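Local coordinates for macrophage migration inhibitory factor-like protein (Entamoeba histolytica, PDB 6CUQ) that belongs to the macrophage migration inhibitory factor family and assembles as a trimer of small alpha/beta subunits, at residues G56-K61 against N101-F106; I68-I73 against D85-L90. All coordinates share one frame; numbering follows the deposited sequence.

Contact 1 (G56-K61 against N101-F106); sequences GGFGGK and NIYLNF
Phe58 turns the edge of its ring toward the face of Tyr103 in an edge-to-face pair, with the ring centroids 4.6 Å apart and the planes at 61°. The touching atom is Phe58 CZ, which sits over the Tyr103 ring nearer its rim than its centre and comes within 3.3 Å of Tyr103 CZ. One face of the Phe58 ring is covered by the backbone of Asn101 in a CH-pi contact: Asn101 CA lies 3.7 Å from the ring centroid, only 14° off the ring normal. Phe58 opens a type I' turn that runs to Lys61, closed by Phe58 N to Lys61 O at 2.9 Å and Lys61 N to Phe58 O at 3.2 Å; Gly59 and Gly60 at its corners both have positive phi. The Tyr103 hydroxyl is hydrogen-bonded to Tyr46 O of a second subunit. Trp114 of that subunit adds another edge-to-face partner. The hairpin of strands 55-58 and 61-62 thus meets the start of strand 102-108, which pairs with strand 66-72 in its own chain, while residues of both segments join an antiparallel ladder with the second subunit.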
ATOM      1  N   GLY B  56       2.231 -13.465  -4.598  1.00 70.41           N
ATOM      2  CA  GLY B  56       2.927 -13.334  -3.335  1.00 72.12           C
ATOM      3  C   GLY B  56       3.818 -14.511  -2.997  1.00 62.01           C
ATOM      4  O   GLY B  56       3.613 -15.639  -3.442  1.00 61.54           O
ATOM      5  N   GLY B  57       4.768 -14.232  -2.119  1.00 64.82           N
ATOM      6  CA  GLY B  57       5.688 -15.255  -1.672  1.00 72.27           C
ATOM      7  C   GLY B  57       6.082 -15.037  -0.231  1.00 72.41           C
ATOM      8  O   GLY B  57       6.004 -13.927   0.306  1.00 69.37           O
ATOM      9  N   PHE B  58       6.527 -16.124   0.385  1.00 81.47           N
ATOM     10  CA  PHE B  58       6.967 -16.083   1.766  1.00 84.69           C
ATOM     11  C   PHE B  58       8.096 -17.082   1.921  1.00 79.55           C
ATOM     12  O   PHE B  58       7.963 -18.229   1.491  1.00 83.12           O
ATOM     13  CB  PHE B  58       5.811 -16.419   2.708  1.00 85.18           C
ATOM     14  CG  PHE B  58       5.783 -15.585   3.924  1.00 81.35           C
ATOM     15  CD1 PHE B  58       4.998 -14.452   3.979  1.00 80.58           C
ATOM     16  CD2 PHE B  58       6.553 -15.919   5.020  1.00 86.31           C
ATOM     17  CE1 PHE B  58       4.970 -13.674   5.117  1.00 75.89           C
ATOM     18  CE2 PHE B  58       6.531 -15.139   6.163  1.00 86.41           C
ATOM     19  CZ  PHE B  58       5.743 -14.015   6.208  1.00 69.43           C
ATOM     20  N   GLY B  59       9.195 -16.645   2.529  1.00 81.85           N
ATOM     21  CA  GLY B  59      10.316 -17.537   2.736  1.00 85.29           C
ATOM     22  C   GLY B  59      10.931 -18.083   1.465  1.00 94.33           C
ATOM     23  O   GLY B  59      11.352 -19.246   1.433  1.00105.86           O
ATOM     24  N   GLY B  60      11.005 -17.265   0.417  1.00 90.27           N
ATOM     25  CA  GLY B  60      11.561 -17.685  -0.850  1.00 84.40           C
ATOM     26  C   GLY B  60      10.647 -18.543  -1.698  1.00 93.75           C
ATOM     27  O   GLY B  60      10.960 -18.771  -2.873  1.00103.77           O
ATOM     28  N   LYS B  61       9.502 -18.974  -1.172  1.00 89.53           N
ATOM     29  CA  LYS B  61       8.575 -19.836  -1.891  1.00 80.73           C
ATOM     30  C   LYS B  61       7.335 -19.054  -2.305  1.00 77.28           C
ATOM     31  O   LYS B  61       6.929 -18.102  -1.629  1.00 79.20           O
ATOM     32  CB  LYS B  61       8.157 -21.039  -1.039  1.00 85.48           C
ATOM     33  CG  LYS B  61       9.271 -22.064  -0.806  1.00 92.66           C
ATOM     34  CD  LYS B  61       8.822 -23.145   0.173  1.00103.03           C
ATOM     35  CE  LYS B  61      10.001 -23.682   0.988  1.00112.86           C
ATOM     36  NZ  LYS B  61       9.734 -23.567   2.455  1.00116.40           N
ATOM     37  N   ASN B 101       2.341 -17.108   6.979  1.00 65.14           N
ATOM     38  CA  ASN B 101       2.495 -16.465   5.681  1.00 60.83           C
ATOM     39  C   ASN B 101       1.711 -15.154   5.608  1.00 68.98           C
ATOM     40  O   ASN B 101       1.307 -14.717   4.529  1.00 75.20           O
ATOM     41  CB  ASN B 101       2.069 -17.415   4.562  1.00 60.20           C
ATOM     42  CG  ASN B 101       2.939 -18.640   4.482  1.00 76.22           C
ATOM     43  OD1 ASN B 101       4.127 -18.596   4.812  1.00 82.20           O
ATOM     44  ND2 ASN B 101       2.361 -19.747   4.040  1.00 81.21           N
ATOM     45  N   ILE B 102       1.483 -14.517   6.754  1.00 65.07           N
ATOM     46  CA  ILE B 102       0.799 -13.232   6.832  1.00 68.30           C
ATOM     47  C   ILE B 102       1.654 -12.271   7.643  1.00 74.92           C
ATOM     48  O   ILE B 102       2.020 -12.575   8.783  1.00 74.23           O
ATOM     49  CB  ILE B 102      -0.596 -13.364   7.471  1.00 68.08           C
ATOM     50  CG1 ILE B 102      -1.467 -14.324   6.663  1.00 64.21           C
ATOM     51  CG2 ILE B 102      -1.227 -11.985   7.662  1.00 59.54           C
ATOM     52  CD1 ILE B 102      -2.776 -14.659   7.306  1.00 71.34           C
ATOM     53  N   TYR B 103       1.965 -11.114   7.067  1.00 71.60           N
ATOM     54  CA  TYR B 103       2.589 -10.024   7.803  1.00 67.15           C
ATOM     55  C   TYR B 103       1.590  -8.884   7.974  1.00 72.16           C
ATOM     56  O   TYR B 103       0.741  -8.636   7.111  1.00 73.61           O
ATOM     57  CB  TYR B 103       3.833  -9.495   7.092  1.00 61.62           C
ATOM     58  CG  TYR B 103       5.100 -10.263   7.355  1.00 76.72           C
ATOM     59  CD1 TYR B 103       5.219 -11.097   8.450  1.00 81.01           C
ATOM     60  CD2 TYR B 103       6.185 -10.143   6.498  1.00 76.11           C
ATOM     61  CE1 TYR B 103       6.388 -11.794   8.683  1.00 86.21           C
ATOM     62  CE2 TYR B 103       7.342 -10.835   6.714  1.00 82.18           C
ATOM     63  CZ  TYR B 103       7.451 -11.662   7.807  1.00 89.89           C
ATOM     64  OH  TYR B 103       8.638 -12.345   8.008  1.00 82.03           O
ATOM     65  N   LEU B 104       1.693  -8.196   9.102  1.00 74.10           N
ATOM     66  CA  LEU B 104       0.870  -7.030   9.370  1.00 73.62           C
ATOM     67  C   LEU B 104       1.745  -5.862   9.797  1.00 83.13           C
ATOM     68  O   LEU B 104       2.832  -6.048  10.365  1.00 90.38           O
ATOM     69  CB  LEU B 104      -0.159  -7.314  10.451  1.00 70.03           C
ATOM     70  CG  LEU B 104      -1.189  -8.398  10.164  1.00 68.01           C
ATOM     71  CD1 LEU B 104      -0.723  -9.746  10.725  1.00 62.03           C
ATOM     72  CD2 LEU B 104      -2.539  -7.985  10.759  1.00 66.85           C
ATOM     73  N   ASN B 105       1.247  -4.659   9.522  1.00 70.68           N
ATOM     74  CA  ASN B 105       1.877  -3.408   9.920  1.00 71.66           C
ATOM     75  C   ASN B 105       0.838  -2.507  10.573  1.00 72.54           C
ATOM     76  O   ASN B 105      -0.315  -2.445  10.130  1.00 74.72           O
ATOM     77  CB  ASN B 105       2.508  -2.700   8.716  1.00 75.89           C
ATOM     78  CG  ASN B 105       3.971  -3.069   8.526  1.00 86.97           C
ATOM     79  OD1 ASN B 105       4.696  -2.417   7.771  1.00 88.39           O
ATOM     80  ND2 ASN B 105       4.414  -4.116   9.222  1.00 82.38           N
ATOM     81  N   PHE B 106       1.255  -1.804  11.619  1.00 76.69           N
ATOM     82  CA  PHE B 106       0.390  -0.902  12.361  1.00 82.15           C
ATOM     83  C   PHE B 106       1.022   0.477  12.390  1.00 84.98           C
ATOM     84  O   PHE B 106       2.199   0.622  12.739  1.00 89.19           O
ATOM     85  CB  PHE B 106       0.145  -1.418  13.778  1.00 85.73           C
ATOM     86  CG  PHE B 106      -0.391  -2.809  13.810  1.00 87.91           C
ATOM     87  CD1 PHE B 106      -1.751  -3.040  13.695  1.00 82.53           C
ATOM     88  CD2 PHE B 106       0.466  -3.891  13.907  1.00 89.18           C
ATOM     89  CE1 PHE B 106      -2.250  -4.327  13.708  1.00 78.96           C
ATOM     90  CE2 PHE B 106      -0.023  -5.179  13.915  1.00 85.85           C
ATOM     91  CZ  PHE B 106      -1.388  -5.397  13.814  1.00 84.93           C
TER

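Contact 2 (I68-I73 against D85-L90); sequences IDIKSI and DRYCKL
Apolar contacts from Ile68 and Ile70 to Tyr87 join strand 66-72 to helix 80-95. Ile68 works at the base of the aromatic side chain, where its CD1 lies 3.7 Å from Tyr87 CB, while its other branch, CG2, stands over the centre of one ring face, 4.3 Å above the plane. Ile70 reaches the far end of the ring: its CD1 comes within 3.5 Å of Tyr87 CE2 and lies 3.7 Å from Tyr87 OH, approaching obliquely. A bend in the Ile70 chain, chi2 -73°, contrasts with the extended end of Ile68, chi2 175°, and the two CD1 methyls accordingly touch different parts of the tyrosine. Strand, helix and the following strand 102-108 form a beta-alpha-beta unit of the MIF fold, with the helix packed against the sheet through these side chains. Tyr87 also touches Ala12 and Ile14 of strand 11-16 and Leu36 of helix 22-40. Among the polar interactions, the buried hydroxyl of Tyr87 is satisfied by a hydrogen bond with Ser32 OG, also of helix 22-40. The helix that carries Tyr87 is continuous here, with Lys89 N bonded to Asp85 O at 3.0 Å and Leu90 N to Arg86 O at 2.9 Å.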
ATOM      1  N   ILE B  68      -1.041  -7.035   5.532  1.00 64.51           N
ATOM      2  CA  ILE B  68      -2.206  -6.296   6.024  1.00 62.23           C
ATOM      3  C   ILE B  68      -1.696  -5.001   6.642  1.00 64.48           C
ATOM      4  O   ILE B  68      -0.990  -5.021   7.657  1.00 65.49           O
ATOM      5  CB  ILE B  68      -3.024  -7.111   7.033  1.00 54.78           C
ATOM      6  CG1 ILE B  68      -3.403  -8.467   6.426  1.00 57.40           C
ATOM      7  CG2 ILE B  68      -4.285  -6.350   7.418  1.00 67.32           C
ATOM      8  CD1 ILE B  68      -4.110  -9.411   7.383  1.00 55.38           C
ATOM      9  N   ASP B  69      -2.043  -3.876   6.025  1.00 62.41           N
ATOM     10  CA  ASP B  69      -1.552  -2.560   6.424  1.00 68.19           C
ATOM     11  C   ASP B  69      -2.665  -1.868   7.209  1.00 66.49           C
ATOM     12  O   ASP B  69      -3.632  -1.374   6.623  1.00 65.19           O
ATOM     13  CB  ASP B  69      -1.162  -1.763   5.183  1.00 67.67           C
ATOM     14  CG  ASP B  69      -0.134  -0.700   5.461  1.00 80.91           C
ATOM     15  OD1 ASP B  69       0.215  -0.466   6.643  1.00 97.04           O
ATOM     16  OD2 ASP B  69       0.297  -0.064   4.479  1.00 84.64           O
ATOM     17  N   ILE B  70      -2.526  -1.822   8.536  1.00 69.26           N
ATOM     18  CA  ILE B  70      -3.521  -1.210   9.417  1.00 65.15           C
ATOM     19  C   ILE B  70      -3.065   0.197   9.774  1.00 70.20           C
ATOM     20  O   ILE B  70      -1.945   0.394  10.266  1.00 74.59           O
ATOM     21  CB  ILE B  70      -3.729  -2.031  10.701  1.00 72.06           C
ATOM     22  CG1 ILE B  70      -4.012  -3.502  10.387  1.00 68.30           C
ATOM     23  CG2 ILE B  70      -4.820  -1.383  11.577  1.00 74.23           C
ATOM     24  CD1 ILE B  70      -5.362  -3.742   9.834  1.00 71.41           C
ATOM     25  N   LYS B  71      -3.946   1.167   9.569  1.00 73.08           N
ATOM     26  CA  LYS B  71      -3.631   2.566   9.814  1.00 79.59           C
ATOM     27  C   LYS B  71      -4.818   3.246  10.482  1.00 73.93           C
ATOM     28  O   LYS B  71      -5.972   2.897  10.213  1.00 71.94           O
ATOM     29  CB  LYS B  71      -3.241   3.280   8.510  1.00 78.16           C
ATOM     30  CG  LYS B  71      -1.879   2.838   7.952  1.00 73.89           C
ATOM     31  CD  LYS B  71      -1.544   3.608   6.697  1.00 75.94           C
ATOM     32  CE  LYS B  71      -0.091   4.019   6.674  1.00 89.36           C
ATOM     33  NZ  LYS B  71       0.172   5.036   5.620  1.00 97.54           N
ATOM     34  N   SER B  72      -4.528   4.178  11.392  1.00 70.64           N
ATOM     35  CA  SER B  72      -5.583   4.899  12.092  1.00 76.21           C
ATOM     36  C   SER B  72      -5.005   6.151  12.733  1.00 81.04           C
ATOM     37  O   SER B  72      -3.789   6.345  12.779  1.00 88.04           O
ATOM     38  CB  SER B  72      -6.237   4.033  13.166  1.00 79.69           C
ATOM     39  OG  SER B  72      -5.307   3.753  14.185  1.00 79.74           O
ATOM     40  N   ILE B  73      -5.902   6.993  13.241  1.00 82.81           N
ATOM     41  CA  ILE B  73      -5.500   8.186  14.016  1.00 83.23           C
ATOM     42  C   ILE B  73      -5.472   7.748  15.476  1.00 91.80           C
ATOM     43  O   ILE B  73      -6.401   7.980  16.252  1.00107.76           O
ATOM     44  CB  ILE B  73      -6.430   9.377  13.767  1.00 85.21           C
ATOM     45  CG1 ILE B  73      -6.563   9.665  12.272  1.00 88.63           C
ATOM     46  CG2 ILE B  73      -5.929  10.623  14.485  1.00 83.38           C
ATOM     47  CD1 ILE B  73      -7.446  10.885  11.990  1.00 92.05           C
ATOM     48  N   ASP B  85      -4.314 -11.556  15.729  1.00 83.50           N
ATOM     49  CA  ASP B  85      -4.995 -12.836  15.885  1.00 88.16           C
ATOM     50  C   ASP B  85      -6.285 -12.899  15.064  1.00 89.23           C
ATOM     51  O   ASP B  85      -6.550 -13.905  14.392  1.00 85.93           O
ATOM     52  CB  ASP B  85      -5.275 -13.092  17.369  1.00 90.99           C
ATOM     53  CG  ASP B  85      -6.016 -14.392  17.603  1.00101.75           C
ATOM     54  OD1 ASP B  85      -7.132 -14.366  18.169  1.00106.51           O
ATOM     55  OD2 ASP B  85      -5.494 -15.445  17.188  1.00110.14           O
ATOM     56  N   ARG B  86      -7.079 -11.823  15.065  1.00 84.72           N
ATOM     57  CA  ARG B  86      -8.365 -11.864  14.369  1.00 77.37           C
ATOM     58  C   ARG B  86      -8.190 -11.862  12.852  1.00 76.41           C
ATOM     59  O   ARG B  86      -8.926 -12.555  12.139  1.00 74.33           O
ATOM     60  CB  ARG B  86      -9.254 -10.716  14.844  1.00 81.90           C
ATOM     61  CG  ARG B  86      -9.635 -10.881  16.304  1.00 83.72           C
ATOM     62  CD  ARG B  86     -10.946 -10.239  16.653  1.00 89.32           C
ATOM     63  NE  ARG B  86     -12.077 -10.902  16.018  1.00 97.47           N
ATOM     64  CZ  ARG B  86     -13.286 -10.358  15.922  1.00 95.02           C
ATOM     65  NH1 ARG B  86     -13.498  -9.149  16.417  1.00 84.27           N
ATOM     66  NH2 ARG B  86     -14.271 -11.012  15.323  1.00101.47           N
ATOM     67  N   TYR B  87      -7.259 -11.060  12.330  1.00 74.43           N
ATOM     68  CA  TYR B  87      -7.021 -11.053  10.886  1.00 65.35           C
ATOM     69  C   TYR B  87      -6.437 -12.378  10.403  1.00 65.75           C
ATOM     70  O   TYR B  87      -6.761 -12.837   9.299  1.00 57.92           O
ATOM     71  CB  TYR B  87      -6.092  -9.905  10.503  1.00 61.12           C
ATOM     72  CG  TYR B  87      -6.812  -8.597  10.314  1.00 64.98           C
ATOM     73  CD1 TYR B  87      -7.664  -8.420   9.237  1.00 58.44           C
ATOM     74  CD2 TYR B  87      -6.637  -7.541  11.203  1.00 66.92           C
ATOM     75  CE1 TYR B  87      -8.325  -7.231   9.043  1.00 62.90           C
ATOM     76  CE2 TYR B  87      -7.295  -6.342  11.022  1.00 66.07           C
ATOM     77  CZ  TYR B  87      -8.143  -6.197   9.940  1.00 71.23           C
ATOM     78  OH  TYR B  87      -8.810  -5.021   9.732  1.00 69.21           O
ATOM     79  N   CYS B  88      -5.529 -12.973  11.181  1.00 63.14           N
ATOM     80  CA  CYS B  88      -4.963 -14.255  10.772  1.00 74.71           C
ATOM     81  C   CYS B  88      -6.023 -15.348  10.797  1.00 80.84           C
ATOM     82  O   CYS B  88      -6.056 -16.210   9.909  1.00 80.14           O
ATOM     83  CB  CYS B  88      -3.768 -14.616  11.661  1.00 78.08           C
ATOM     84  SG  CYS B  88      -2.288 -13.621  11.312  1.00 75.69           S
ATOM     85  N   LYS B  89      -6.926 -15.306  11.782  1.00 82.33           N
ATOM     86  CA  LYS B  89      -8.021 -16.271  11.807  1.00 75.79           C
ATOM     87  C   LYS B  89      -8.971 -16.036  10.644  1.00 70.27           C
ATOM     88  O   LYS B  89      -9.487 -16.996  10.056  1.00 70.50           O
ATOM     89  CB  LYS B  89      -8.761 -16.203  13.142  1.00 74.92           C
ATOM     90  N   LEU B  90      -9.174 -14.774  10.270  1.00 68.36           N
ATOM     91  CA  LEU B  90     -10.057 -14.450   9.153  1.00 70.26           C
ATOM     92  C   LEU B  90      -9.495 -14.945   7.816  1.00 73.46           C
ATOM     93  O   LEU B  90     -10.204 -15.606   7.047  1.00 67.18           O
ATOM     94  CB  LEU B  90     -10.322 -12.941   9.115  1.00 58.12           C
ATOM     95  CG  LEU B  90     -11.090 -12.553   7.852  1.00 55.94           C
ATOM     96  CD1 LEU B  90     -12.409 -13.285   7.888  1.00 51.24           C
ATOM     97  CD2 LEU B  90     -11.277 -11.034   7.664  1.00 54.30           C
TER

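How the contacts relate
Both contacts are buried, but contact 2 lies about 4 Å from the centre of the chain and contact 1 about 14 Å from it, centre to centre. Contact 2 belongs to the core between sheet and helices; contact 1 is buried at the edge of the subunit, beside a second one. They meet through neighbouring strands of one sheet: Tyr103 O lies 2.9 Å from Ile68 N and Asn105 O 2.8 Å from Ile70 N, probable hydrogen bonds, and Leu104 CB packs on Ile68 O. Contact 1 rests on aromatic pairing and a CH-pi contact within the chain, contact 2 on aliphatic packing against a tyrosine. Each tyrosine hydroxyl finds its polar partner elsewhere, across the interface in contact 1 and within the chain in contact 2.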